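Local coordinates for PUA domain-containing protein (Pyrococcus horikoshii, PDB 3D79) that is of unknown function but, as a PUA domain-containing protein, probably binds RNA, at residues A[29-34]-A[73-78]; A[96-101]-A[117-122]; A[106-111]-A[167-172]. All coordinates share one frame; numbering follows the deposited sequence.

Interaction 1 comes first along the chain and lies in the Pre-PUA-like range, where helix 18-32 meets strand 73-76 at the border of a five-stranded antiparallel sheet. Interactions 2 and 3 both fall in the PUA range and interleave in sequence: strand 96-99 leads to helix 104-108, then come strand 118-121 and, much later, strand 167-168, all around one mixed sheet. The centres of interactions 1 and 3 lie 20 Å apart, yet V78 packs on H167, H168 and A169, tying the two ranges together. Interactions 2 and 3, 16 Å apart between centres, meet where V99 packs on I107. The antiparallel sheet and the mixed sheet are thus joined within one chain, partly through V78.

Interaction 1. Residues A[29-34]-A[73-78]; sequences SQMFGE and LIFPLV
F75 sets CG anti to its backbone N (chi1 -160°), and its ring comes within reach of M31 and F32 on the facing helix. The M31 chain runs out extended and then bends at chi3 (-71°), which lays CE beside the strand backbone, 3.6 Å from I74 O. SD comes in at the rim of the F75 ring, in its plane, 3.6 Å from CD1 of F75: a Met-aromatic contact of the edge type. CE also reaches back to CD1 of I74 at 4.1 Å.

One residue further along the helix, F32 puts CZ 3.6 Å from CE1 of F75. The two side chains cross at about a right angle, while the ring planes are turned 34° from each other, an oblique pairing. F32 also meets P76 tip to tip, with CE2 3.8 Å from P76 CD, which lies near the plane of the F32 ring at its edge. All this belongs to the Pre-PUA-like part of the protein: the last turn of helix 18-32 packs on 73-76, an outermost strand of the antiparallel sheet, which is hydrogen-bonded to strand 64-70 through F75 and I68. The contact itself is apolar and has no hydrogen bond of its own, though Q27, earlier on the same helix, accepts from I74 N.

An alanine in place of F75 would probably leave a gap beside F32 CZ and take away the ring that M31 SD meets at its edge. The F75 ring also meets that of F130, on a strand of the PUA sheet, and P76 CD rests 3.3 Å above the plane of the F75 ring, toward its rim.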
ATOM      1  N   SER A  29       8.422  -9.389   1.951  1.00 17.27           N
ATOM      2  CA  SER A  29       8.291 -10.828   1.736  1.00 17.99           C
ATOM      3  C   SER A  29       7.189 -11.440   2.597  1.00 17.74           C
ATOM      4  O   SER A  29       6.449 -12.311   2.138  1.00 17.91           O
ATOM      5  CB  SER A  29       9.628 -11.537   1.978  1.00 17.83           C
ATOM      6  OG  SER A  29      10.585 -11.127   1.007  1.00 20.20           O
ATOM      7  N   GLN A  30       7.072 -10.972   3.834  1.00 18.14           N
ATOM      8  CA  GLN A  30       6.014 -11.455   4.715  1.00 18.45           C
ATOM      9  C   GLN A  30       4.639 -11.036   4.196  1.00 18.34           C
ATOM     10  O   GLN A  30       3.700 -11.835   4.188  1.00 18.62           O
ATOM     11  CB  GLN A  30       6.210 -10.953   6.141  1.00 18.77           C
ATOM     12  CG  GLN A  30       5.209 -11.559   7.120  1.00 21.08           C
ATOM     13  CD  GLN A  30       5.319 -10.960   8.502  1.00 23.72           C
ATOM     14  OE1 GLN A  30       5.089  -9.768   8.692  1.00 25.82           O
ATOM     15  NE2 GLN A  30       5.657 -11.794   9.483  1.00 25.28           N
ATOM     16  N   MET A  31       4.540  -9.786   3.755  1.00 17.55           N
ATOM     17  CA  MET A  31       3.266  -9.222   3.311  1.00 17.42           C
ATOM     18  C   MET A  31       2.807  -9.760   1.959  1.00 17.48           C
ATOM     19  O   MET A  31       1.640 -10.132   1.801  1.00 18.06           O
ATOM     20  CB  MET A  31       3.355  -7.699   3.261  1.00 17.07           C
ATOM     21  CG  MET A  31       3.560  -7.050   4.624  1.00 16.99           C
ATOM     22  SD  MET A  31       3.400  -5.260   4.566  1.00 16.84           S
ATOM     23  CE  MET A  31       4.890  -4.787   3.677  1.00 16.51           C
ATOM     24  N   PHE A  32       3.723  -9.811   0.990  1.00 17.65           N
ATOM     25  CA  PHE A  32       3.361 -10.102  -0.406  1.00 18.15           C
ATOM     26  C   PHE A  32       3.855 -11.442  -0.936  1.00 19.16           C
ATOM     27  O   PHE A  32       3.475 -11.859  -2.035  1.00 19.07           O
ATOM     28  CB  PHE A  32       3.878  -8.994  -1.317  1.00 17.85           C
ATOM     29  CG  PHE A  32       3.271  -7.658  -1.031  1.00 17.26           C
ATOM     30  CD1 PHE A  32       1.954  -7.389  -1.392  1.00 17.67           C
ATOM     31  CD2 PHE A  32       4.014  -6.666  -0.399  1.00 17.84           C
ATOM     32  CE1 PHE A  32       1.380  -6.149  -1.125  1.00 17.08           C
ATOM     33  CE2 PHE A  32       3.452  -5.423  -0.135  1.00 17.70           C
ATOM     34  CZ  PHE A  32       2.131  -5.166  -0.493  1.00 16.92           C
ATOM     35  N   GLY A  33       4.708 -12.102  -0.163  1.00 20.12           N
ATOM     36  CA  GLY A  33       5.394 -13.288  -0.645  1.00 21.73           C
ATOM     37  C   GLY A  33       6.686 -12.879  -1.316  1.00 22.98           C
ATOM     38  O   GLY A  33       6.809 -11.765  -1.836  1.00 22.70           O
ATOM     39  N   GLU A  34       7.649 -13.795  -1.316  1.00 24.25           N
ATOM     40  CA  GLU A  34       8.991 -13.509  -1.814  1.00 25.88           C
ATOM     41  C   GLU A  34       9.006 -13.099  -3.293  1.00 26.15           C
ATOM     42  O   GLU A  34       9.810 -12.258  -3.687  1.00 26.59           O
ATOM     43  CB  GLU A  34       9.920 -14.706  -1.535  1.00 26.28           C
ATOM     44  CG  GLU A  34      11.414 -14.429  -1.717  1.00 28.83           C
ATOM     45  CD  GLU A  34      11.859 -14.550  -3.164  1.00 31.56           C
ATOM     46  OE1 GLU A  34      11.233 -15.330  -3.916  1.00 32.83           O
ATOM     47  OE2 GLU A  34      12.830 -13.866  -3.553  1.00 33.20           O
ATOM     48  N   LEU A  73       8.294   0.778   9.942  1.00 25.28           N
ATOM     49  CA  LEU A  73       7.414  -0.035   9.095  1.00 23.15           C
ATOM     50  C   LEU A  73       7.195   0.584   7.721  1.00 21.55           C
ATOM     51  O   LEU A  73       6.946   1.784   7.605  1.00 20.58           O
ATOM     52  CB  LEU A  73       6.062  -0.278   9.777  1.00 23.51           C
ATOM     53  CG  LEU A  73       6.042  -1.051  11.101  1.00 23.88           C
ATOM     54  CD1 LEU A  73       4.607  -1.194  11.585  1.00 24.61           C
ATOM     55  CD2 LEU A  73       6.701  -2.418  10.978  1.00 24.70           C
ATOM     56  N   ILE A  74       7.282  -0.252   6.687  1.00 19.47           N
ATOM     57  CA  ILE A  74       7.147   0.219   5.315  1.00 17.82           C
ATOM     58  C   ILE A  74       5.943  -0.401   4.599  1.00 16.40           C
ATOM     59  O   ILE A  74       5.418  -1.446   5.006  1.00 15.75           O
ATOM     60  CB  ILE A  74       8.450  -0.015   4.469  1.00 17.72           C
ATOM     61  CG1 ILE A  74       8.823  -1.498   4.401  1.00 18.13           C
ATOM     62  CG2 ILE A  74       9.619   0.781   5.040  1.00 18.41           C
ATOM     63  CD1 ILE A  74       8.124  -2.271   3.312  1.00 19.84           C
ATOM     64  N   PHE A  75       5.520   0.261   3.527  1.00 15.12           N
ATOM     65  CA  PHE A  75       4.492  -0.272   2.637  1.00 14.34           C
ATOM     66  C   PHE A  75       4.608   0.428   1.288  1.00 13.68           C
ATOM     67  O   PHE A  75       5.002   1.589   1.235  1.00 13.32           O
ATOM     68  CB  PHE A  75       3.088  -0.068   3.214  1.00 14.36           C
ATOM     69  CG  PHE A  75       2.056  -0.989   2.624  1.00 14.31           C
ATOM     70  CD1 PHE A  75       2.065  -2.350   2.927  1.00 14.38           C
ATOM     71  CD2 PHE A  75       1.073  -0.502   1.762  1.00 15.16           C
ATOM     72  CE1 PHE A  75       1.125  -3.213   2.382  1.00 14.59           C
ATOM     73  CE2 PHE A  75       0.125  -1.356   1.213  1.00 15.52           C
ATOM     74  CZ  PHE A  75       0.148  -2.716   1.523  1.00 14.74           C
ATOM     75  N   PRO A  76       4.297  -0.278   0.183  1.00 13.48           N
ATOM     76  CA  PRO A  76       4.345   0.413  -1.109  1.00 13.26           C
ATOM     77  C   PRO A  76       3.496   1.684  -1.189  1.00 13.21           C
ATOM     78  O   PRO A  76       2.379   1.726  -0.666  1.00 13.46           O
ATOM     79  CB  PRO A  76       3.796  -0.637  -2.088  1.00 13.57           C
ATOM     80  CG  PRO A  76       4.122  -1.934  -1.448  1.00 13.21           C
ATOM     81  CD  PRO A  76       3.950  -1.705   0.027  1.00 13.50           C
ATOM     82  N   LEU A  77       4.034   2.702  -1.852  1.00 13.43           N
ATOM     83  CA  LEU A  77       3.286   3.920  -2.160  1.00 13.70           C
ATOM     84  C   LEU A  77       2.191   3.643  -3.182  1.00 13.54           C
ATOM     85  O   LEU A  77       2.252   2.654  -3.920  1.00 14.08           O
ATOM     86  CB  LEU A  77       4.219   4.993  -2.726  1.00 13.70           C
ATOM     87  CG  LEU A  77       5.293   5.551  -1.788  1.00 15.19           C
ATOM     88  CD1 LEU A  77       6.307   6.339  -2.583  1.00 16.56           C
ATOM     89  CD2 LEU A  77       4.676   6.413  -0.682  1.00 15.85           C
ATOM     90  N   VAL A  78       1.194   4.525  -3.233  1.00 13.68           N
ATOM     91  CA  VAL A  78       0.135   4.406  -4.242  1.00 13.85           C
ATOM     92  C   VAL A  78       0.722   4.472  -5.659  1.00 14.00           C
ATOM     93  O   VAL A  78       0.310   3.693  -6.528  1.00 14.55           O
ATOM     94  CB  VAL A  78      -1.021   5.428  -4.025  1.00 13.98           C
ATOM     95  CG1 VAL A  78      -2.087   5.283  -5.111  1.00 15.21           C
ATOM     96  CG2 VAL A  78      -1.665   5.201  -2.661  1.00 13.43           C
TER

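Interaction 2. Residues A[96-101]-A[117-122]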
ATOM      1  N   ARG A  96      -4.850  -7.060  -0.561  1.00 14.07           N
ATOM      2  CA  ARG A  96      -5.801  -6.265  -1.330  1.00 13.95           C
ATOM      3  C   ARG A  96      -7.122  -6.058  -0.600  1.00 13.41           C
ATOM      4  O   ARG A  96      -7.616  -6.935   0.119  1.00 13.61           O
ATOM      5  CB  ARG A  96      -6.091  -6.920  -2.691  1.00 13.89           C
ATOM      6  CG  ARG A  96      -7.092  -8.062  -2.605  1.00 14.53           C
ATOM      7  CD  ARG A  96      -7.282  -8.765  -3.940  1.00 14.40           C
ATOM      8  NE  ARG A  96      -8.130  -9.949  -3.800  1.00 15.98           N
ATOM      9  CZ  ARG A  96      -7.707 -11.140  -3.380  1.00 17.47           C
ATOM     10  NH1 ARG A  96      -6.432 -11.330  -3.047  1.00 18.07           N
ATOM     11  NH2 ARG A  96      -8.565 -12.149  -3.278  1.00 19.34           N
ATOM     12  N   VAL A  97      -7.676  -4.872  -0.810  1.00 13.09           N
ATOM     13  CA  VAL A  97      -9.059  -4.560  -0.468  1.00 12.97           C
ATOM     14  C   VAL A  97      -9.668  -3.993  -1.740  1.00 12.95           C
ATOM     15  O   VAL A  97      -9.247  -2.940  -2.222  1.00 12.98           O
ATOM     16  CB  VAL A  97      -9.136  -3.539   0.685  1.00 12.59           C
ATOM     17  CG1 VAL A  97     -10.587  -3.179   0.971  1.00 13.85           C
ATOM     18  CG2 VAL A  97      -8.454  -4.105   1.932  1.00 13.00           C
ATOM     19  N   VAL A  98     -10.631  -4.715  -2.312  1.00 13.63           N
ATOM     20  CA  VAL A  98     -11.222  -4.319  -3.593  1.00 13.87           C
ATOM     21  C   VAL A  98     -12.573  -3.655  -3.358  1.00 14.34           C
ATOM     22  O   VAL A  98     -13.431  -4.232  -2.688  1.00 14.38           O
ATOM     23  CB  VAL A  98     -11.396  -5.530  -4.540  1.00 14.13           C
ATOM     24  CG1 VAL A  98     -11.735  -5.047  -5.937  1.00 13.63           C
ATOM     25  CG2 VAL A  98     -10.112  -6.361  -4.563  1.00 13.00           C
ATOM     26  N   VAL A  99     -12.744  -2.456  -3.912  1.00 14.91           N
ATOM     27  CA  VAL A  99     -13.976  -1.672  -3.731  1.00 15.81           C
ATOM     28  C   VAL A  99     -14.763  -1.468  -5.028  1.00 16.89           C
ATOM     29  O   VAL A  99     -14.200  -1.524  -6.133  1.00 17.36           O
ATOM     30  CB  VAL A  99     -13.712  -0.284  -3.057  1.00 15.22           C
ATOM     31  CG1 VAL A  99     -13.085  -0.458  -1.681  1.00 14.52           C
ATOM     32  CG2 VAL A  99     -12.869   0.624  -3.938  1.00 14.40           C
ATOM     33  N   ASP A 100     -16.066  -1.235  -4.878  1.00 18.56           N
ATOM     34  CA  ASP A 100     -16.936  -0.935  -6.017  1.00 20.41           C
ATOM     35  C   ASP A 100     -16.775   0.511  -6.494  1.00 21.52           C
ATOM     36  O   ASP A 100     -16.125   1.318  -5.826  1.00 21.26           O
ATOM     37  CB  ASP A 100     -18.413  -1.313  -5.752  1.00 20.34           C
ATOM     38  CG  ASP A 100     -19.046  -0.589  -4.548  1.00 21.68           C
ATOM     39  OD1 ASP A 100     -18.614   0.513  -4.148  1.00 21.57           O
ATOM     40  OD2 ASP A 100     -20.038  -1.136  -4.016  1.00 23.02           O
ATOM     41  N   GLU A 101     -17.360   0.830  -7.647  1.00 22.99           N
ATOM     42  CA  GLU A 101     -17.178   2.157  -8.253  1.00 24.60           C
ATOM     43  C   GLU A 101     -17.763   3.291  -7.407  1.00 23.83           C
ATOM     44  O   GLU A 101     -17.250   4.410  -7.433  1.00 24.29           O
ATOM     45  CB  GLU A 101     -17.727   2.199  -9.687  1.00 24.74           C
ATOM     46  CG  GLU A 101     -19.210   1.870  -9.816  1.00 27.07           C
ATOM     47  CD  GLU A 101     -19.673   1.819 -11.263  1.00 27.35           C
ATOM     48  OE1 GLU A 101     -20.516   0.953 -11.582  1.00 31.56           O
ATOM     49  OE2 GLU A 101     -19.187   2.631 -12.085  1.00 31.46           O
ATOM     50  N   GLY A 117     -18.837  -1.053   0.745  1.00 15.52           N
ATOM     51  CA  GLY A 117     -18.231  -0.808  -0.570  1.00 15.90           C
ATOM     52  C   GLY A 117     -17.183  -1.823  -0.991  1.00 15.56           C
ATOM     53  O   GLY A 117     -16.619  -1.715  -2.081  1.00 15.64           O
ATOM     54  N   ILE A 118     -16.913  -2.790  -0.124  1.00 15.63           N
ATOM     55  CA  ILE A 118     -15.888  -3.805  -0.383  1.00 15.53           C
ATOM     56  C   ILE A 118     -16.487  -5.001  -1.116  1.00 15.57           C
ATOM     57  O   ILE A 118     -17.422  -5.635  -0.620  1.00 15.88           O
ATOM     58  CB  ILE A 118     -15.181  -4.243   0.927  1.00 15.42           C
ATOM     59  CG1 ILE A 118     -14.400  -3.061   1.514  1.00 15.01           C
ATOM     60  CG2 ILE A 118     -14.246  -5.450   0.681  1.00 16.04           C
ATOM     61  CD1 ILE A 118     -13.816  -3.308   2.886  1.00 15.42           C
ATOM     62  N   VAL A 119     -15.919  -5.311  -2.283  1.00 15.59           N
ATOM     63  CA  VAL A 119     -16.379  -6.438  -3.108  1.00 15.87           C
ATOM     64  C   VAL A 119     -15.496  -7.687  -2.966  1.00 16.19           C
ATOM     65  O   VAL A 119     -15.922  -8.802  -3.293  1.00 16.71           O
ATOM     66  CB  VAL A 119     -16.543  -6.047  -4.599  1.00 15.96           C
ATOM     67  CG1 VAL A 119     -17.627  -4.987  -4.759  1.00 15.67           C
ATOM     68  CG2 VAL A 119     -15.234  -5.575  -5.202  1.00 16.02           C
ATOM     69  N   ASP A 120     -14.266  -7.495  -2.491  1.00 15.81           N
ATOM     70  CA  ASP A 120     -13.344  -8.604  -2.249  1.00 15.63           C
ATOM     71  C   ASP A 120     -12.214  -8.111  -1.363  1.00 15.60           C
ATOM     72  O   ASP A 120     -11.943  -6.916  -1.309  1.00 15.54           O
ATOM     73  CB  ASP A 120     -12.765  -9.132  -3.571  1.00 15.98           C
ATOM     74  CG  ASP A 120     -11.967 -10.413  -3.397  1.00 16.22           C
ATOM     75  OD1 ASP A 120     -12.307 -11.211  -2.499  1.00 16.51           O
ATOM     76  OD2 ASP A 120     -10.991 -10.620  -4.162  1.00 17.61           O
ATOM     77  N   ALA A 121     -11.573  -9.045  -0.669  1.00 15.83           N
ATOM     78  CA  ALA A 121     -10.419  -8.753   0.169  1.00 16.08           C
ATOM     79  C   ALA A 121      -9.594 -10.020   0.314  1.00 16.45           C
ATOM     80  O   ALA A 121     -10.125 -11.126   0.229  1.00 16.46           O
ATOM     81  CB  ALA A 121     -10.866  -8.234   1.547  1.00 16.12           C
ATOM     82  N   ASP A 122      -8.294  -9.854   0.508  1.00 16.86           N
ATOM     83  CA  ASP A 122      -7.414 -10.980   0.785  1.00 17.73           C
ATOM     84  C   ASP A 122      -7.773 -11.581   2.142  1.00 18.21           C
ATOM     85  O   ASP A 122      -7.671 -10.912   3.165  1.00 18.11           O
ATOM     86  CB  ASP A 122      -5.959 -10.504   0.761  1.00 17.59           C
ATOM     87  CG  ASP A 122      -4.977 -11.571   1.210  1.00 18.42           C
ATOM     88  OD1 ASP A 122      -5.314 -12.777   1.166  1.00 18.97           O
ATOM     89  OD2 ASP A 122      -3.856 -11.188   1.595  1.00 18.20           O
TER
HETATM   90  O   HOH W   1      -5.749 -13.635  -1.562  1.00 30.23           O
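R96 and D120 cross obliquely, the guanidinium turned 53° from the carboxylate plane. R96 grips side-on, with NE and NH2 both bonded to the same oxygen, D120 OD2, each at 3.0 Å. That oxygen sits in the guanidinium plane, but both nitrogens come to it from one face of the carboxylate, NE from well above the plane and NH2 closer to it on the syn side. The R96 chain is extended from CG to NE, and one face of its guanidinium lies over the backbone of A121 and D122. NH1 turns to W93 O and to a water, 2.8 Å from NH1, that donates to D122 OD1; the carboxylate of D122 also accepts from R95 N and G124 N.

Beneath these side chains the strands pair antiparallel. D122 N bonds to R96 O, and V98 N to D120 O at 2.8 Å. V119 and D120 then both face V98, a classic beta bulge: V119 N reaches V98 O at 2.7 Å, whereas the bond from D120 N to the same oxygen is weak, at 3.4 Å. The extra residue shifts the register, so that V99 pairs with I118 and D100 N closes the end on G117 O.

V119 crosses V98 at about a right angle, CG2 3.6 Å from V98 CG1, on the same side as D120. V97, V99, I118 and A121 point to the other face, where CG1 of V97 packs on CD1 of I118 at 3.8 Å. In the PUA fold, M154 of helix 151-156 lies against V97, I118 and A121, V163 of strand 161-165 packs on V97, and strand 130-135 runs parallel to 96-99 as its other neighbour.

Interaction 3. Residues A[106-111]-A[167-172]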
ATOM      1  N   HIS A 106     -15.288   8.893  -2.865  1.00 19.13           N
ATOM      2  CA  HIS A 106     -15.160   9.152  -1.433  1.00 18.76           C
ATOM      3  C   HIS A 106     -13.724   8.927  -0.955  1.00 18.43           C
ATOM      4  O   HIS A 106     -13.152   9.778  -0.274  1.00 17.64           O
ATOM      5  CB  HIS A 106     -16.127   8.272  -0.646  1.00 19.76           C
ATOM      6  CG  HIS A 106     -17.565   8.564  -0.928  1.00 21.47           C
ATOM      7  ND1 HIS A 106     -18.243   9.600  -0.325  1.00 23.19           N
ATOM      8  CD2 HIS A 106     -18.451   7.969  -1.762  1.00 23.61           C
ATOM      9  CE1 HIS A 106     -19.488   9.625  -0.766  1.00 23.82           C
ATOM     10  NE2 HIS A 106     -19.640   8.648  -1.640  1.00 24.82           N
ATOM     11  N   ILE A 107     -13.149   7.787  -1.338  1.00 17.68           N
ATOM     12  CA  ILE A 107     -11.775   7.431  -0.955  1.00 17.67           C
ATOM     13  C   ILE A 107     -10.739   8.414  -1.520  1.00 18.30           C
ATOM     14  O   ILE A 107      -9.788   8.795  -0.831  1.00 18.32           O
ATOM     15  CB  ILE A 107     -11.448   5.969  -1.361  1.00 17.38           C
ATOM     16  CG1 ILE A 107     -12.340   5.006  -0.566  1.00 16.84           C
ATOM     17  CG2 ILE A 107      -9.956   5.640  -1.147  1.00 17.27           C
ATOM     18  CD1 ILE A 107     -12.501   3.628  -1.202  1.00 17.02           C
ATOM     19  N   LEU A 108     -10.927   8.832  -2.769  1.00 18.61           N
ATOM     20  CA  LEU A 108     -10.019   9.803  -3.376  1.00 19.16           C
ATOM     21  C   LEU A 108     -10.133  11.202  -2.749  1.00 19.73           C
ATOM     22  O   LEU A 108      -9.251  12.050  -2.941  1.00 19.80           O
ATOM     23  CB  LEU A 108     -10.220   9.853  -4.896  1.00 19.29           C
ATOM     24  CG  LEU A 108      -9.854   8.584  -5.677  1.00 19.73           C
ATOM     25  CD1 LEU A 108     -10.149   8.785  -7.155  1.00 21.75           C
ATOM     26  CD2 LEU A 108      -8.381   8.191  -5.470  1.00 20.24           C
ATOM     27  N   ASN A 109     -11.215  11.418  -2.001  1.00 20.10           N
ATOM     28  CA  ASN A 109     -11.460  12.671  -1.269  1.00 20.92           C
ATOM     29  C   ASN A 109     -11.046  12.593   0.212  1.00 20.41           C
ATOM     30  O   ASN A 109     -11.278  13.535   0.975  1.00 20.72           O
ATOM     31  CB  ASN A 109     -12.938  13.085  -1.412  1.00 21.39           C
ATOM     32  CG  ASN A 109     -13.274  14.394  -0.683  1.00 24.18           C
ATOM     33  OD1 ASN A 109     -14.131  14.426   0.209  1.00 27.98           O
ATOM     34  ND2 ASN A 109     -12.594  15.471  -1.056  1.00 26.56           N
ATOM     35  N   GLY A 110     -10.429  11.480   0.615  1.00 19.73           N
ATOM     36  CA  GLY A 110      -9.905  11.349   1.981  1.00 18.97           C
ATOM     37  C   GLY A 110     -10.732  10.519   2.953  1.00 18.48           C
ATOM     38  O   GLY A 110     -10.415  10.456   4.149  1.00 18.63           O
ATOM     39  N   ALA A 111     -11.786   9.877   2.453  1.00 17.55           N
ATOM     40  CA  ALA A 111     -12.618   9.012   3.286  1.00 17.25           C
ATOM     41  C   ALA A 111     -11.962   7.660   3.538  1.00 16.53           C
ATOM     42  O   ALA A 111     -11.215   7.153   2.692  1.00 16.91           O
ATOM     43  CB  ALA A 111     -14.000   8.819   2.653  1.00 17.44           C
ATOM     44  N   HIS A 167      -2.735   7.079   3.243  1.00 14.59           N
ATOM     45  CA  HIS A 167      -2.205   7.702   2.041  1.00 14.08           C
ATOM     46  C   HIS A 167      -3.115   7.305   0.887  1.00 14.30           C
ATOM     47  O   HIS A 167      -3.451   6.131   0.734  1.00 13.74           O
ATOM     48  CB  HIS A 167      -0.738   7.278   1.811  1.00 14.21           C
ATOM     49  CG  HIS A 167      -0.215   7.572   0.436  1.00 13.65           C
ATOM     50  ND1 HIS A 167       0.569   6.679  -0.266  1.00 15.84           N
ATOM     51  CD2 HIS A 167      -0.361   8.653  -0.365  1.00 13.58           C
ATOM     52  CE1 HIS A 167       0.875   7.198  -1.443  1.00 12.96           C
ATOM     53  NE2 HIS A 167       0.319   8.391  -1.530  1.00 16.55           N
ATOM     54  N   HIS A 168      -3.540   8.286   0.100  1.00 15.05           N
ATOM     55  CA  HIS A 168      -4.398   8.015  -1.049  1.00 15.99           C
ATOM     56  C   HIS A 168      -3.959   8.797  -2.275  1.00 16.64           C
ATOM     57  O   HIS A 168      -3.277   9.820  -2.157  1.00 16.51           O
ATOM     58  CB  HIS A 168      -5.875   8.286  -0.719  1.00 16.07           C
ATOM     59  CG  HIS A 168      -6.183   9.722  -0.410  1.00 16.69           C
ATOM     60  ND1 HIS A 168      -6.482  10.649  -1.387  1.00 17.21           N
ATOM     61  CD2 HIS A 168      -6.267  10.380   0.770  1.00 16.90           C
ATOM     62  CE1 HIS A 168      -6.724  11.820  -0.821  1.00 18.05           C
ATOM     63  NE2 HIS A 168      -6.592  11.685   0.486  1.00 17.64           N
ATOM     64  N   ALA A 169      -4.337   8.302  -3.454  1.00 17.94           N
ATOM     65  CA  ALA A 169      -4.076   9.024  -4.694  1.00 18.99           C
ATOM     66  C   ALA A 169      -4.725  10.408  -4.590  1.00 20.37           C
ATOM     67  O   ALA A 169      -5.808  10.547  -4.012  1.00 20.81           O
ATOM     68  CB  ALA A 169      -4.618   8.252  -5.895  1.00 19.00           C
ATOM     69  N   ARG A 170      -4.044  11.419  -5.128  1.00 21.39           N
ATOM     70  CA  ARG A 170      -4.468  12.833  -5.050  1.00 22.32           C
ATOM     71  C   ARG A 170      -4.086  13.566  -3.754  1.00 22.18           C
ATOM     72  O   ARG A 170      -4.320  14.774  -3.650  1.00 22.84           O
ATOM     73  CB  ARG A 170      -5.974  13.006  -5.303  1.00 22.76           C
ATOM     74  CG  ARG A 170      -6.480  12.482  -6.633  1.00 24.57           C
ATOM     75  CD  ARG A 170      -7.937  12.859  -6.787  1.00 27.78           C
ATOM     76  NE  ARG A 170      -8.560  12.231  -7.946  1.00 30.84           N
ATOM     77  CZ  ARG A 170      -9.851  12.334  -8.246  1.00 32.10           C
ATOM     78  NH1 ARG A 170     -10.668  13.040  -7.470  1.00 33.53           N
ATOM     79  NH2 ARG A 170     -10.330  11.724  -9.322  1.00 33.31           N
ATOM     80  N   ASP A 171      -3.519  12.865  -2.771  1.00 21.53           N
ATOM     81  CA  ASP A 171      -3.059  13.545  -1.553  1.00 21.11           C
ATOM     82  C   ASP A 171      -1.687  14.205  -1.760  1.00 21.14           C
ATOM     83  O   ASP A 171      -1.145  14.187  -2.870  1.00 20.86           O
ATOM     84  CB  ASP A 171      -3.117  12.630  -0.306  1.00 20.67           C
ATOM     85  CG  ASP A 171      -1.993  11.598  -0.251  1.00 19.37           C
ATOM     86  OD1 ASP A 171      -1.072  11.621  -1.091  1.00 17.86           O
ATOM     87  OD2 ASP A 171      -2.031  10.751   0.666  1.00 17.48           O
ATOM     88  N   LYS A 172      -1.137  14.801  -0.708  1.00 21.14           N
ATOM     89  CA  LYS A 172       0.111  15.541  -0.835  1.00 21.40           C
ATOM     90  C   LYS A 172       1.328  14.645  -1.080  1.00 20.96           C
ATOM     91  O   LYS A 172       2.258  15.038  -1.786  1.00 20.90           O
ATOM     92  CB  LYS A 172       0.322  16.460   0.371  1.00 21.71           C
ATOM     93  CG  LYS A 172      -0.508  17.740   0.308  1.00 24.18           C
ATOM     94  CD  LYS A 172      -0.069  18.633  -0.855  1.00 27.76           C
ATOM     95  CE  LYS A 172      -1.038  19.783  -1.089  1.00 29.80           C
ATOM     96  NZ  LYS A 172      -0.752  20.507  -2.364  1.00 31.60           N
TER
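L108 and H168 meet where helix 104-108 of the PUA domain ends in a Schellman motif against the turn that follows strand 167-168. The L108 side chain splits its two methyls between neighbours. CD2 packs on CB of A169 at 3.8 Å, while CD1 lies over one face of the R170 guanidinium, toward the rim, 3.7 Å from NH2. L108 and R170 cross at about a right angle; the arginine chain is extended from CG to NE. The H168 ring stands against the helix end itself. I107 O and G110 N lie over one of its faces, both toward the rim, and NE2 is 3.7 Å from G110 CA. CE1 comes to 3.3 Å from L108 O; no hydrogen bond links the two segments.

The next shell holds these groups in place. G110 leaves helical angles with phi at 102°, and the helix closes with bonds from G110 N to I107 O and from A111 N to H106 O. A CB on G110 would press against the carbonyl of N109 and near H168 NE2. On the other side, H168 to D171 form a type II turn, with D171 N bonded to H168 O at 3.1 Å and R170 in its positive-phi corner. D171 is the N-cap of helix 172-177, its OD1 accepting from W174 N, and its CB lies over the opposite face of the H168 ring. A169 is backed by V78 and W174, while A143 of strand 141-147 packs on H168. The rotation of the imidazole is fixed by a bond inside the turn: H168 ND1 donates to A169 O at 2.7 Å, arriving from above the carbonyl plane, 46° out of it.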